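Glyoxalase family protein (Listeria monocytogenes, PDB 2P7O) catalyses the hydration of the antibiotic fosfomycin, probably with manganese as its cofactor, and so makes the bacterium resistant to the drug. Local coordinates at residues A[20-23]-A[24-28]; A[72-75]-A[76-80]; A[98-101]-A[102-105]; A[118-122]-A[123-127]. All coordinates share one frame; numbering follows the deposited sequence.

Contact 1. Residues A[20-23]-A[24-28]; sequences AFLQ and NIFNA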
ATOM      1  N   ALA A  20       9.129  15.485  -4.441  1.00 18.14           N
ATOM      2  CA  ALA A  20       8.350  16.711  -4.648  1.00 18.24           C
ATOM      3  C   ALA A  20       6.870  16.345  -4.677  1.00 19.13           C
ATOM      4  O   ALA A  20       6.081  17.126  -4.093  1.00 19.05           O
ATOM      5  CB  ALA A  20       8.816  17.382  -5.903  1.00 25.65           C
ATOM      6  N   PHE A  21       6.509  15.209  -5.308  1.00 20.10           N
ATOM      7  CA  PHE A  21       5.127  14.749  -5.304  1.00 18.06           C
ATOM      8  C   PHE A  21       4.603  14.601  -3.870  1.00 16.51           C
ATOM      9  O   PHE A  21       3.550  15.134  -3.488  1.00 19.29           O
ATOM     10  CB  PHE A  21       5.148  13.393  -6.055  1.00 18.96           C
ATOM     11  CG  PHE A  21       3.774  12.743  -6.094  1.00 18.30           C
ATOM     12  CD1 PHE A  21       2.814  13.164  -6.978  1.00 22.93           C
ATOM     13  CD2 PHE A  21       3.517  11.709  -5.228  1.00 21.53           C
ATOM     14  CE1 PHE A  21       1.543  12.616  -6.985  1.00 24.39           C
ATOM     15  CE2 PHE A  21       2.253  11.146  -5.211  1.00 23.03           C
ATOM     16  CZ  PHE A  21       1.303  11.559  -6.134  1.00 26.02           C
ATOM     17  N   LEU A  22       5.369  13.882  -3.030  1.00 19.28           N
ATOM     18  CA  LEU A  22       4.919  13.523  -1.705  1.00 18.04           C
ATOM     19  C   LEU A  22       4.820  14.743  -0.778  1.00 19.33           C
ATOM     20  O   LEU A  22       3.928  14.810   0.057  1.00 20.34           O
ATOM     21  CB  LEU A  22       5.869  12.509  -1.044  1.00 17.53           C
ATOM     22  CG  LEU A  22       5.919  11.128  -1.691  1.00 19.81           C
ATOM     23  CD1 LEU A  22       6.967  10.288  -0.986  1.00 18.29           C
ATOM     24  CD2 LEU A  22       4.514  10.501  -1.615  1.00 18.72           C
ATOM     25  N   GLN A  23       5.835  15.594  -0.884  1.00 19.96           N
ATOM     26  CA  GLN A  23       5.946  16.826  -0.120  1.00 20.14           C
ATOM     27  C   GLN A  23       4.917  17.879  -0.578  1.00 24.10           C
ATOM     28  O   GLN A  23       4.193  18.472   0.223  1.00 21.20           O
ATOM     29  CB  GLN A  23       7.343  17.472  -0.332  1.00 21.08           C
ATOM     30  CG  GLN A  23       8.424  16.786   0.526  1.00 21.17           C
ATOM     31  CD  GLN A  23       9.801  17.432   0.396  1.00 21.07           C
ATOM     32  OE1 GLN A  23      10.115  18.181  -0.525  1.00 29.41           O
ATOM     33  NE2 GLN A  23      10.624  17.141   1.398  1.00 32.71           N
ATOM     34  N   ASN A  24       4.845  18.160  -1.876  1.00 24.74           N
ATOM     35  CA  ASN A  24       3.857  19.182  -2.286  1.00 21.55           C
ATOM     36  C   ASN A  24       2.444  18.699  -2.018  1.00 23.94           C
ATOM     37  O   ASN A  24       1.706  19.529  -1.482  1.00 28.24           O
ATOM     38  CB  ASN A  24       4.023  19.520  -3.767  0.64 24.72           C
ATOM     39  CG  ASN A  24       3.173  20.689  -4.205  0.64 24.35           C
ATOM     40  OD1 ASN A  24       3.601  21.853  -4.112  0.64 29.04           O
ATOM     41  ND2 ASN A  24       1.973  20.469  -4.695  0.64 32.02           N
ATOM     42  N   ILE A  25       2.049  17.487  -2.354  1.00 21.97           N
ATOM     43  CA  ILE A  25       0.699  16.978  -2.173  1.00 22.48           C
ATOM     44  C   ILE A  25       0.386  16.545  -0.744  1.00 20.05           C
ATOM     45  O   ILE A  25      -0.644  16.986  -0.194  1.00 22.57           O
ATOM     46  CB  ILE A  25       0.441  15.714  -3.035  1.00 21.81           C
ATOM     47  CG1 ILE A  25       0.629  16.029  -4.529  1.00 29.37           C
ATOM     48  CG2 ILE A  25      -1.024  15.277  -2.859  1.00 19.44           C
ATOM     49  CD1 ILE A  25      -0.027  17.357  -4.862  1.00 35.41           C
ATOM     50  N   PHE A  26       1.213  15.633  -0.215  1.00 20.06           N
ATOM     51  CA  PHE A  26       0.833  15.060   1.077  1.00 20.76           C
ATOM     52  C   PHE A  26       1.527  15.758   2.234  1.00 21.65           C
ATOM     53  O   PHE A  26       1.372  15.299   3.383  1.00 22.08           O
ATOM     54  CB  PHE A  26       1.285  13.586   1.133  1.00 19.46           C
ATOM     55  CG  PHE A  26       0.656  12.678   0.097  1.00 17.25           C
ATOM     56  CD1 PHE A  26       1.347  12.162  -0.973  1.00 22.68           C
ATOM     57  CD2 PHE A  26      -0.671  12.348   0.200  1.00 23.50           C
ATOM     58  CE1 PHE A  26       0.737  11.435  -1.990  1.00 26.98           C
ATOM     59  CE2 PHE A  26      -1.267  11.587  -0.776  1.00 22.48           C
ATOM     60  CZ  PHE A  26      -0.585  11.078  -1.853  1.00 17.83           C
ATOM     61  N   ASN A  27       2.349  16.774   2.015  1.00 20.53           N
ATOM     62  CA  ASN A  27       3.098  17.362   3.150  1.00 20.01           C
ATOM     63  C   ASN A  27       3.953  16.374   3.915  1.00 22.10           C
ATOM     64  O   ASN A  27       4.255  16.499   5.105  1.00 21.09           O
ATOM     65  CB  ASN A  27       2.150  18.104   4.104  1.00 24.78           C
ATOM     66  CG  ASN A  27       1.859  19.441   3.437  1.00 27.27           C
ATOM     67  OD1 ASN A  27       2.815  20.230   3.202  1.00 40.86           O
ATOM     68  ND2 ASN A  27       0.627  19.542   2.978  1.00 34.04           N
ATOM     69  N   ALA A  28       4.429  15.396   3.144  1.00 18.54           N
ATOM     70  CA  ALA A  28       5.251  14.322   3.723  1.00 17.24           C
ATOM     71  C   ALA A  28       6.528  14.896   4.320  1.00 17.87           C
ATOM     72  O   ALA A  28       7.137  15.819   3.756  1.00 19.51           O
ATOM     73  CB  ALA A  28       5.529  13.307   2.618  1.00 21.51           C
TER

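Contact 2. Residues A[72-75]-A[76-80]; sequences FQIQ and SEEVD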
ATOM      1  N   PHE A  72      -5.458   8.124   1.426  1.00 17.68           N
ATOM      2  CA  PHE A  72      -5.324   8.883   2.656  1.00 17.09           C
ATOM      3  C   PHE A  72      -6.608   9.675   2.935  1.00 17.38           C
ATOM      4  O   PHE A  72      -7.289  10.057   1.996  1.00 18.36           O
ATOM      5  CB  PHE A  72      -4.180   9.920   2.533  1.00 18.83           C
ATOM      6  CG  PHE A  72      -2.822   9.209   2.590  1.00 21.77           C
ATOM      7  CD1 PHE A  72      -2.116   8.938   1.434  1.00 30.27           C
ATOM      8  CD2 PHE A  72      -2.257   8.898   3.815  1.00 21.15           C
ATOM      9  CE1 PHE A  72      -0.857   8.356   1.536  1.00 34.84           C
ATOM     10  CE2 PHE A  72      -1.064   8.213   3.915  1.00 23.01           C
ATOM     11  CZ  PHE A  72      -0.333   7.967   2.761  1.00 26.51           C
ATOM     12  N   GLN A  73      -6.838   9.888   4.241  1.00 17.14           N
ATOM     13  CA  GLN A  73      -8.002  10.599   4.696  1.00 18.23           C
ATOM     14  C   GLN A  73      -7.828  12.125   4.688  1.00 19.51           C
ATOM     15  O   GLN A  73      -6.868  12.681   5.267  1.00 22.20           O
ATOM     16  CB  GLN A  73      -8.375  10.148   6.131  1.00 21.24           C
ATOM     17  CG  GLN A  73      -9.844  10.472   6.462  1.00 22.01           C
ATOM     18  CD  GLN A  73     -10.320   9.766   7.729  1.00 30.32           C
ATOM     19  OE1 GLN A  73     -11.093  10.405   8.449  1.00 37.99           O
ATOM     20  NE2 GLN A  73      -9.898   8.530   8.075  1.00 29.19           N
ATOM     21  N   ILE A  74      -8.817  12.820   4.072  1.00 21.02           N
ATOM     22  CA  ILE A  74      -8.842  14.293   4.181  1.00 18.16           C
ATOM     23  C   ILE A  74     -10.277  14.696   4.498  1.00 20.45           C
ATOM     24  O   ILE A  74     -11.209  13.864   4.476  1.00 21.94           O
ATOM     25  CB  ILE A  74      -8.388  15.042   2.910  1.00 16.03           C
ATOM     26  CG1 ILE A  74      -9.197  14.585   1.671  1.00 15.84           C
ATOM     27  CG2 ILE A  74      -6.905  14.748   2.667  1.00 16.49           C
ATOM     28  CD1 ILE A  74      -8.990  15.496   0.470  1.00 16.43           C
ATOM     29  N   GLN A  75     -10.429  15.998   4.800  1.00 20.77           N
ATOM     30  CA  GLN A  75     -11.779  16.465   5.108  1.00 24.05           C
ATOM     31  C   GLN A  75     -12.449  17.050   3.873  1.00 23.67           C
ATOM     32  O   GLN A  75     -11.794  17.570   2.966  1.00 25.18           O
ATOM     33  CB  GLN A  75     -11.683  17.577   6.172  1.00 24.09           C
ATOM     34  CG  GLN A  75     -10.846  17.159   7.404  1.00 23.35           C
ATOM     35  CD  GLN A  75     -11.584  15.997   8.050  1.00 28.80           C
ATOM     36  OE1 GLN A  75     -12.809  16.109   8.218  1.00 30.91           O
ATOM     37  NE2 GLN A  75     -10.904  14.866   8.248  1.00 29.45           N
ATOM     38  N   SER A  76     -13.786  16.914   3.879  1.00 25.77           N
ATOM     39  CA  SER A  76     -14.583  17.407   2.772  1.00 23.38           C
ATOM     40  C   SER A  76     -14.228  18.846   2.454  1.00 23.94           C
ATOM     41  O   SER A  76     -14.132  19.229   1.276  1.00 28.17           O
ATOM     42  CB  SER A  76     -16.065  17.267   3.173  1.00 27.54           C
ATOM     43  OG  SER A  76     -16.281  15.938   3.670  1.00 36.00           O
ATOM     44  N   GLU A  77     -13.978  19.700   3.446  1.00 25.75           N
ATOM     45  CA  GLU A  77     -13.698  21.091   3.076  1.00 27.03           C
ATOM     46  C   GLU A  77     -12.304  21.319   2.472  1.00 25.65           C
ATOM     47  O   GLU A  77     -12.000  22.477   2.118  1.00 26.08           O
ATOM     48  CB  GLU A  77     -13.904  21.967   4.311  1.00 29.65           C
ATOM     49  CG  GLU A  77     -15.272  21.793   4.964  1.00 40.30           C
ATOM     50  CD  GLU A  77     -15.301  20.838   6.148  1.00 43.47           C
ATOM     51  OE1 GLU A  77     -14.500  19.876   6.170  1.00 37.87           O
ATOM     52  OE2 GLU A  77     -16.145  21.022   7.052  1.00 62.13           O
ATOM     53  N   GLU A  78     -11.488  20.262   2.312  1.00 23.36           N
ATOM     54  CA  GLU A  78     -10.162  20.446   1.701  1.00 19.16           C
ATOM     55  C   GLU A  78     -10.098  19.827   0.297  1.00 21.95           C
ATOM     56  O   GLU A  78      -9.058  19.868  -0.371  1.00 25.20           O
ATOM     57  CB  GLU A  78      -9.139  19.627   2.537  0.73 21.01           C
ATOM     58  CG  GLU A  78      -9.175  19.984   4.031  0.73 20.79           C
ATOM     59  CD  GLU A  78      -8.163  19.157   4.813  0.73 21.15           C
ATOM     60  OE1 GLU A  78      -7.233  19.814   5.320  0.73 30.05           O
ATOM     61  OE2 GLU A  78      -8.223  17.896   4.858  0.73 19.73           O
ATOM     62  N   VAL A  79     -11.168  19.159  -0.133  1.00 21.05           N
ATOM     63  CA  VAL A  79     -11.094  18.455  -1.432  1.00 19.06           C
ATOM     64  C   VAL A  79     -10.723  19.366  -2.589  1.00 21.22           C
ATOM     65  O   VAL A  79      -9.879  18.963  -3.390  1.00 18.64           O
ATOM     66  CB  VAL A  79     -12.451  17.797  -1.761  1.00 18.84           C
ATOM     67  CG1 VAL A  79     -12.458  17.234  -3.195  1.00 25.45           C
ATOM     68  CG2 VAL A  79     -12.738  16.672  -0.755  1.00 21.89           C
ATOM     69  N   ASP A  80     -11.376  20.504  -2.765  1.00 19.04           N
ATOM     70  CA  ASP A  80     -11.039  21.371  -3.898  1.00 22.53           C
ATOM     71  C   ASP A  80      -9.618  21.917  -3.831  1.00 21.05           C
ATOM     72  O   ASP A  80      -8.873  22.031  -4.818  1.00 23.84           O
ATOM     73  CB  ASP A  80     -12.096  22.520  -3.998  1.00 22.08           C
ATOM     74  CG  ASP A  80     -13.481  21.920  -4.231  1.00 25.01           C
ATOM     75  OD1 ASP A  80     -13.706  21.268  -5.285  1.00 27.22           O
ATOM     76  OD2 ASP A  80     -14.422  21.953  -3.394  1.00 22.85           O
TER
HETATM   77  O   HOH W   1     -15.015  15.489   6.194  1.00 31.67           O
HETATM   78  O   HOH W   2     -15.217  17.213   7.687  1.00 37.11           O

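Contact 3. Residues A[98-101]-A[102-105]; sequences PRVQ and GEGR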
ATOM      1  N   PRO A  98     -19.801  14.387 -12.118  1.00 23.38           N
ATOM      2  CA  PRO A  98     -20.931  15.011 -11.397  1.00 22.10           C
ATOM      3  C   PRO A  98     -21.256  14.207 -10.143  1.00 20.31           C
ATOM      4  O   PRO A  98     -20.963  13.008 -10.009  1.00 26.98           O
ATOM      5  CB  PRO A  98     -22.087  14.755 -12.389  1.00 26.90           C
ATOM      6  CG  PRO A  98     -21.407  14.852 -13.729  1.00 26.74           C
ATOM      7  CD  PRO A  98     -20.118  14.074 -13.529  1.00 25.81           C
ATOM      8  N   ARG A  99     -21.860  14.902  -9.169  1.00 19.65           N
ATOM      9  CA  ARG A  99     -22.118  14.225  -7.895  1.00 20.34           C
ATOM     10  C   ARG A  99     -23.384  14.767  -7.235  1.00 23.14           C
ATOM     11  O   ARG A  99     -23.679  15.949  -7.457  1.00 21.17           O
ATOM     12  CB  ARG A  99     -20.913  14.482  -6.959  1.00 21.95           C
ATOM     13  CG  ARG A  99     -20.532  15.970  -6.919  1.00 21.01           C
ATOM     14  CD  ARG A  99     -19.236  16.172  -6.154  1.00 23.23           C
ATOM     15  NE  ARG A  99     -18.893  17.583  -5.946  1.00 24.13           N
ATOM     16  CZ  ARG A  99     -19.205  18.342  -4.902  1.00 24.00           C
ATOM     17  NH1 ARG A  99     -19.900  17.892  -3.875  1.00 23.46           N
ATOM     18  NH2 ARG A  99     -18.783  19.613  -4.874  1.00 22.98           N
ATOM     19  N   VAL A 100     -24.107  13.930  -6.517  1.00 28.97           N
ATOM     20  CA  VAL A 100     -25.273  14.361  -5.767  1.00 27.55           C
ATOM     21  C   VAL A 100     -24.888  14.822  -4.357  1.00 29.18           C
ATOM     22  O   VAL A 100     -23.791  14.541  -3.866  1.00 29.81           O
ATOM     23  CB  VAL A 100     -26.356  13.274  -5.564  1.00 29.68           C
ATOM     24  CG1 VAL A 100     -26.869  12.736  -6.895  1.00 33.21           C
ATOM     25  CG2 VAL A 100     -25.836  12.167  -4.645  1.00 28.96           C
ATOM     26  N   GLN A 101     -25.879  15.481  -3.733  1.00 25.22           N
ATOM     27  CA  GLN A 101     -25.715  15.799  -2.309  1.00 27.95           C
ATOM     28  C   GLN A 101     -25.571  14.577  -1.397  1.00 30.03           C
ATOM     29  O   GLN A 101     -26.193  13.531  -1.551  1.00 34.87           O
ATOM     30  CB  GLN A 101     -26.896  16.656  -1.883  1.00 30.32           C
ATOM     31  CG  GLN A 101     -26.733  17.275  -0.506  1.00 31.70           C
ATOM     32  CD  GLN A 101     -25.694  18.367  -0.469  1.00 41.34           C
ATOM     33  OE1 GLN A 101     -24.649  18.170   0.151  1.00 55.43           O
ATOM     34  NE2 GLN A 101     -25.925  19.512  -1.107  1.00 40.75           N
ATOM     35  N   GLY A 102     -24.716  14.685  -0.380  1.00 31.79           N
ATOM     36  CA  GLY A 102     -24.467  13.691   0.636  1.00 29.69           C
ATOM     37  C   GLY A 102     -23.631  12.506   0.186  1.00 32.72           C
ATOM     38  O   GLY A 102     -23.613  11.439   0.827  1.00 32.82           O
ATOM     39  N   GLU A 103     -22.959  12.624  -0.956  1.00 31.38           N
ATOM     40  CA  GLU A 103     -22.014  11.585  -1.428  1.00 28.26           C
ATOM     41  C   GLU A 103     -20.640  12.129  -1.060  1.00 26.83           C
ATOM     42  O   GLU A 103     -20.349  13.329  -1.169  1.00 34.94           O
ATOM     43  CB  GLU A 103     -22.246  11.365  -2.916  1.00 32.99           C
ATOM     44  CG  GLU A 103     -21.647  10.131  -3.571  1.00 40.11           C
ATOM     45  CD  GLU A 103     -21.337  10.404  -5.038  1.00 45.40           C
ATOM     46  OE1 GLU A 103     -21.761  11.487  -5.525  1.00 49.51           O
ATOM     47  OE2 GLU A 103     -20.658   9.592  -5.696  1.00 60.83           O
ATOM     48  N   GLY A 104     -19.750  11.314  -0.530  1.00 27.17           N
ATOM     49  CA  GLY A 104     -18.457  11.881  -0.196  1.00 21.86           C
ATOM     50  C   GLY A 104     -17.601  11.827  -1.455  1.00 20.01           C
ATOM     51  O   GLY A 104     -17.834  11.087  -2.413  1.00 22.99           O
ATOM     52  N   ARG A 105     -16.618  12.702  -1.444  1.00 21.04           N
ATOM     53  CA  ARG A 105     -15.711  12.910  -2.573  1.00 20.85           C
ATOM     54  C   ARG A 105     -14.351  12.277  -2.325  1.00 19.16           C
ATOM     55  O   ARG A 105     -13.838  12.206  -1.217  1.00 21.76           O
ATOM     56  CB  ARG A 105     -15.530  14.443  -2.714  1.00 21.70           C
ATOM     57  CG  ARG A 105     -16.901  15.148  -2.839  1.00 23.31           C
ATOM     58  CD  ARG A 105     -16.654  16.661  -2.821  1.00 20.83           C
ATOM     59  NE  ARG A 105     -16.013  17.059  -4.098  1.00 19.02           N
ATOM     60  CZ  ARG A 105     -15.576  18.275  -4.350  1.00 21.90           C
ATOM     61  NH1 ARG A 105     -15.610  19.196  -3.382  1.00 23.68           N
ATOM     62  NH2 ARG A 105     -15.031  18.525  -5.552  1.00 26.96           N
TER
HETATM   63  O   HOH W   3     -19.857  10.951  -8.550  1.00 26.47           O
HETATM   64  O   HOH W   4     -21.493  15.443  -3.173  1.00 40.18           O
HETATM   65  O   HOH W   5     -23.812  10.939  -7.412  1.00 30.86           O

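Contact 4. Residues A[118-122]-A[123-127]; sequences ELHAG and TLEER. With MN (manganese (II) ion), chain C.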
ATOM      1  N   GLU A 118      -5.236   7.937  -3.731  1.00 17.13           N
ATOM      2  CA  GLU A 118      -6.554   8.508  -3.524  1.00 16.48           C
ATOM      3  C   GLU A 118      -6.482   9.393  -2.276  1.00 17.28           C
ATOM      4  O   GLU A 118      -5.919   9.021  -1.257  1.00 16.92           O
ATOM      5  CB  GLU A 118      -7.586   7.390  -3.386  1.00 17.42           C
ATOM      6  CG  GLU A 118      -9.007   7.817  -3.031  1.00 18.85           C
ATOM      7  CD  GLU A 118      -9.982   6.684  -2.780  1.00 17.82           C
ATOM      8  OE1 GLU A 118      -9.524   5.505  -2.729  1.00 15.21           O
ATOM      9  OE2 GLU A 118     -11.199   6.978  -2.625  1.00 17.51           O
ATOM     10  N   LEU A 119      -7.099  10.571  -2.379  1.00 17.34           N
ATOM     11  CA  LEU A 119      -7.487  11.349  -1.204  1.00 17.48           C
ATOM     12  C   LEU A 119      -9.000  11.222  -0.989  1.00 16.14           C
ATOM     13  O   LEU A 119      -9.803  11.490  -1.892  1.00 19.91           O
ATOM     14  CB  LEU A 119      -7.076  12.806  -1.509  1.00 17.74           C
ATOM     15  CG  LEU A 119      -5.544  12.966  -1.506  1.00 17.49           C
ATOM     16  CD1 LEU A 119      -5.232  14.420  -1.852  1.00 20.06           C
ATOM     17  CD2 LEU A 119      -4.879  12.581  -0.199  1.00 18.64           C
ATOM     18  N   HIS A 120      -9.358  10.657   0.147  1.00 17.92           N
ATOM     19  CA  HIS A 120     -10.729  10.206   0.351  1.00 18.83           C
ATOM     20  C   HIS A 120     -11.319  11.076   1.453  1.00 17.66           C
ATOM     21  O   HIS A 120     -10.780  11.048   2.564  1.00 17.84           O
ATOM     22  CB  HIS A 120     -10.662   8.715   0.730  1.00 21.45           C
ATOM     23  CG  HIS A 120     -11.987   8.098   1.102  1.00 20.02           C
ATOM     24  ND1 HIS A 120     -12.565   7.059   0.385  1.00 20.97           N
ATOM     25  CD2 HIS A 120     -12.783   8.250   2.199  1.00 20.06           C
ATOM     26  CE1 HIS A 120     -13.695   6.708   0.966  1.00 20.68           C
ATOM     27  NE2 HIS A 120     -13.867   7.446   2.061  1.00 20.75           N
ATOM     28  N   ALA A 121     -12.385  11.804   1.179  1.00 17.86           N
ATOM     29  CA  ALA A 121     -13.154  12.412   2.283  1.00 21.36           C
ATOM     30  C   ALA A 121     -14.456  11.640   2.492  1.00 19.95           C
ATOM     31  O   ALA A 121     -14.993  10.974   1.594  1.00 21.01           O
ATOM     32  CB  ALA A 121     -13.531  13.839   1.901  1.00 20.31           C
ATOM     33  N   GLY A 122     -14.937  11.680   3.718  1.00 21.46           N
ATOM     34  CA  GLY A 122     -16.218  11.163   4.077  1.00 20.70           C
ATOM     35  C   GLY A 122     -16.193   9.672   4.339  1.00 20.89           C
ATOM     36  O   GLY A 122     -15.223   9.050   4.743  1.00 24.08           O
ATOM     37  N   THR A 123     -17.400   9.148   4.127  1.00 20.70           N
ATOM     38  CA  THR A 123     -17.650   7.796   4.579  1.00 22.14           C
ATOM     39  C   THR A 123     -16.745   6.796   3.875  1.00 19.10           C
ATOM     40  O   THR A 123     -16.559   6.823   2.652  1.00 21.93           O
ATOM     41  CB  THR A 123     -19.119   7.440   4.344  1.00 22.91           C
ATOM     42  OG1 THR A 123     -19.969   8.416   5.003  1.00 27.88           O
ATOM     43  CG2 THR A 123     -19.473   6.078   4.901  1.00 21.35           C
ATOM     44  N   LEU A 124     -16.200   5.827   4.636  1.00 19.53           N
ATOM     45  CA  LEU A 124     -15.373   4.796   4.042  1.00 20.72           C
ATOM     46  C   LEU A 124     -16.142   3.879   3.100  1.00 19.88           C
ATOM     47  O   LEU A 124     -17.040   3.178   3.555  1.00 20.96           O
ATOM     48  CB  LEU A 124     -14.743   3.958   5.188  1.00 18.74           C
ATOM     49  CG  LEU A 124     -13.755   2.859   4.741  1.00 18.91           C
ATOM     50  CD1 LEU A 124     -12.565   3.550   4.056  1.00 21.77           C
ATOM     51  CD2 LEU A 124     -13.221   1.987   5.880  1.00 21.85           C
ATOM     52  N   GLU A 125     -15.641   3.797   1.870  1.00 19.32           N
ATOM     53  CA  GLU A 125     -16.136   2.865   0.852  1.00 17.93           C
ATOM     54  C   GLU A 125     -15.107   2.916  -0.284  1.00 16.70           C
ATOM     55  O   GLU A 125     -14.327   3.888  -0.323  1.00 17.58           O
ATOM     56  CB  GLU A 125     -17.518   3.365   0.386  1.00 19.52           C
ATOM     57  CG  GLU A 125     -17.368   4.790  -0.149  1.00 18.07           C
ATOM     58  CD  GLU A 125     -18.731   5.470  -0.328  1.00 20.24           C
ATOM     59  OE1 GLU A 125     -19.764   4.760  -0.237  1.00 32.22           O
ATOM     60  OE2 GLU A 125     -18.751   6.716  -0.489  1.00 25.03           O
ATOM     61  N   GLU A 126     -15.167   1.940  -1.202  1.00 15.94           N
ATOM     62  CA  GLU A 126     -14.284   2.028  -2.365  1.00 17.16           C
ATOM     63  C   GLU A 126     -15.096   2.674  -3.487  1.00 20.62           C
ATOM     64  O   GLU A 126     -16.197   2.220  -3.802  1.00 22.44           O
ATOM     65  CB  GLU A 126     -13.907   0.583  -2.712  1.00 16.18           C
ATOM     66  CG  GLU A 126     -12.972   0.454  -3.913  1.00 17.72           C
ATOM     67  CD  GLU A 126     -11.927   1.572  -3.889  1.00 17.00           C
ATOM     68  OE1 GLU A 126     -11.226   1.679  -2.885  1.00 16.46           O
ATOM     69  OE2 GLU A 126     -11.782   2.347  -4.885  1.00 19.78           O
ATOM     70  N   ARG A 127     -14.494   3.664  -4.110  1.00 19.64           N
ATOM     71  CA  ARG A 127     -15.208   4.505  -5.064  1.00 20.34           C
ATOM     72  C   ARG A 127     -14.793   4.315  -6.515  1.00 22.21           C
ATOM     73  O   ARG A 127     -15.198   5.066  -7.397  1.00 24.36           O
ATOM     74  CB  ARG A 127     -15.070   5.943  -4.537  1.00 18.26           C
ATOM     75  CG  ARG A 127     -15.726   6.062  -3.153  1.00 16.82           C
ATOM     76  CD  ARG A 127     -15.573   7.495  -2.606  1.00 21.03           C
ATOM     77  NE  ARG A 127     -16.261   7.738  -1.349  1.00 20.96           N
ATOM     78  CZ  ARG A 127     -15.936   8.730  -0.510  1.00 17.19           C
ATOM     79  NH1 ARG A 127     -14.939   9.586  -0.782  1.00 18.87           N
ATOM     80  NH2 ARG A 127     -16.684   8.877   0.600  1.00 19.68           N
TER
HETATM   81 MN    MN C6000     -10.356   3.527  -2.566  1.00 18.49          MN
HETATM   82  O   HOH W   6     -12.250   4.616  -2.378  1.00 15.82           O

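Contact 1. Residues A[20-23]-A[24-28]
N24 and I25 close two ordinary helical turns, N24 N bonding to A20 O at 2.7 Å and I25 N to F21 O at 3.0 Å. The two branches of I25 meet two rings: CG1 approaches the F21 ring obliquely, 4.3 Å from CE1, and CG2 sits 4.1 Å above the centre of the F26 ring. F26 gives its N-H to L22 O, and its ring corner CE1 comes 3.6 Å from F21 CE2, the two ring planes 74° apart. L22 CD2 reaches F26 CD1 obliquely. F21 can meet this ring because its CG is anti to the backbone N (chi1 178°), which sends the phenyl along the helix toward I25 and F26. Helix 15-26 of this glyoxalase-type fold, which packs against strand 44-49 and helix 79-89, ends at F26. N27 leaves helical angles with a positive phi of 57° and makes a weak bond to Q23 O. A28 N then turns back to L22 O at 3.2 Å, reaching it from the opposite face to F26 N, so two donors share one carbonyl. The methyl of A28 rests on L22 CB at 3.8 Å, and both side chains also touch F47 of strand 44-49.

Contact 2. Residues A[72-75]-A[76-80]
Q75 and E78 hold each other at two points. The carbonyl O of Q75 accepts the backbone N-H of E78 at 2.8 Å from well above its own plane, closing a type I beta turn through S76 and E77. In the conformer given here (a second is deposited, so this half is less certain), the extended E78 side chain runs back alongside that of Q75, and its OE2 takes the N-H of Q75 at 2.9 Å. That side-chain-to-backbone bond back across the turn is almost straight, 177°, and comes from the anti side of the carboxylate. In the same conformer the other carboxylate oxygen, OE1, bonds to the N of M1, the first residue of the second subunit.

Q75 bends at chi2 (-63°), which brings its OE1 over the start of the turn. There it accepts from two waters, one bound to S76 N and the other, 2.7 Å from Q75 OE1, bridging to E77 OE1. I74 faces inward: its CB lies 3.5 Å from E78 OE2, while its CD1 meets V79 CG2 at 4.1 Å, the two side chains crossing at about a right angle.

The turn thus carries the chain from strand 69-73 into helix 79-89. I74 packs on L119 of strand 116-120 and on I2 of the second subunit, and F72 and Q73 pair with a strand of that subunit, so the sheet continues across the interface.

Contact 3. Residues A[98-101]-A[102-105]
V100 O and E103 O are tied together by one water, which donates to V100 O at 2.6 Å and to E103 O at 3.1 Å. The same water accepts from R99 NH1 in the plane of the guanidinium and so ties the arginine head to the turn. A second water joins V100 N to E103 OE1, and a third spans P98 O and E103 OE2. Within the turn itself the direct side-chain contacts are few, with E103 OE1 lying 3.4 Å from R99 CB and V100 CG2 touching E103 CB. From V100 to E103 the chain makes a type II beta turn, with G102 at the corner that takes positive phi (75°). It forms the tip of the exposed loop between strands 93-94 and 106-110, and water does much of the work of holding its two arms.

Nearer the base, R99 and R105 lie one on the other, their guanidinium planes only 8° apart and their centres at 3.7 Å. R99 arrives extended from CG to NE, whereas R105 bends at chi3 (71°) to turn its flat head parallel to its partner. Acidic neighbours would offset the like charges: E96 forms a salt bridge with R105 NE and a long, weak ion pair with R99 NE, and D80 takes R105 NH1. E103 OE2 is salt-bridged to R130.

Contact 4. Residues A[118-122]-A[123-127]
R127 lays its guanidinium flat on the H120 ring, planes 9° apart and centres at 3.7 Å, and in the same pose grips the carbonyl oxygen of A121 with both terminal nitrogens. NH1 and NH2 reach A121 O at 2.8 and 2.9 Å, all in the plane of that carbonyl. Along an adjoining edge the group meets E125 side-on, NE giving a 2.8 Å salt bridge to the anti lone pair of OE2 while NH2 shares the same oxygen. Held at two edges, the guanidinium has little freedom to rotate.

H120 is pinned too. Its NE2 donates to T123 O at 2.8 Å, with T123 O near the ring plane but the nitrogen well above the plane of the carbonyl; ND1 makes a weak bond to E118 OE2.

This is the end of strand 116-120 and the chain that folds back from it, and it supplies two ligands of the metal centre of this glyoxalase-type fold. E118 OE1 and E126 OE1 bind manganese, E126 at 2.1 Å, their carboxylates turned 69° from each other; H69 of the same chain and H7 of the second subunit complete the protein ligands. A metal-bound water donates to E118 OE2 at 2.6 Å and to E125 O, and accepts from R127 N. S106 bonds to both E118 OE2 and R127 NH1, while T9 of the second subunit bonds to E126 OE1.

The four contacts follow one another along the chain without overlap. Contact 1 ends helix 15-26; the others belong to the second half, round the sheet that holds strands 69-73 and 116-120. Contacts 2 and 4 have centres about 10 Å apart and are joined through these neighbouring strands, where F72 N and O pair with E118 O and H120 N. Contact 3 touches both: D80 meets R105 in a salt bridge, and R105 O receives A121 N. Contact 1 reaches contacts 2 and 4 through F26, which packs on F72 and L119 of these strands. Contacts 1, 2 and 4 also meet the second subunit, whose H7 helps bind the manganese, so the metal site depends on the dimer.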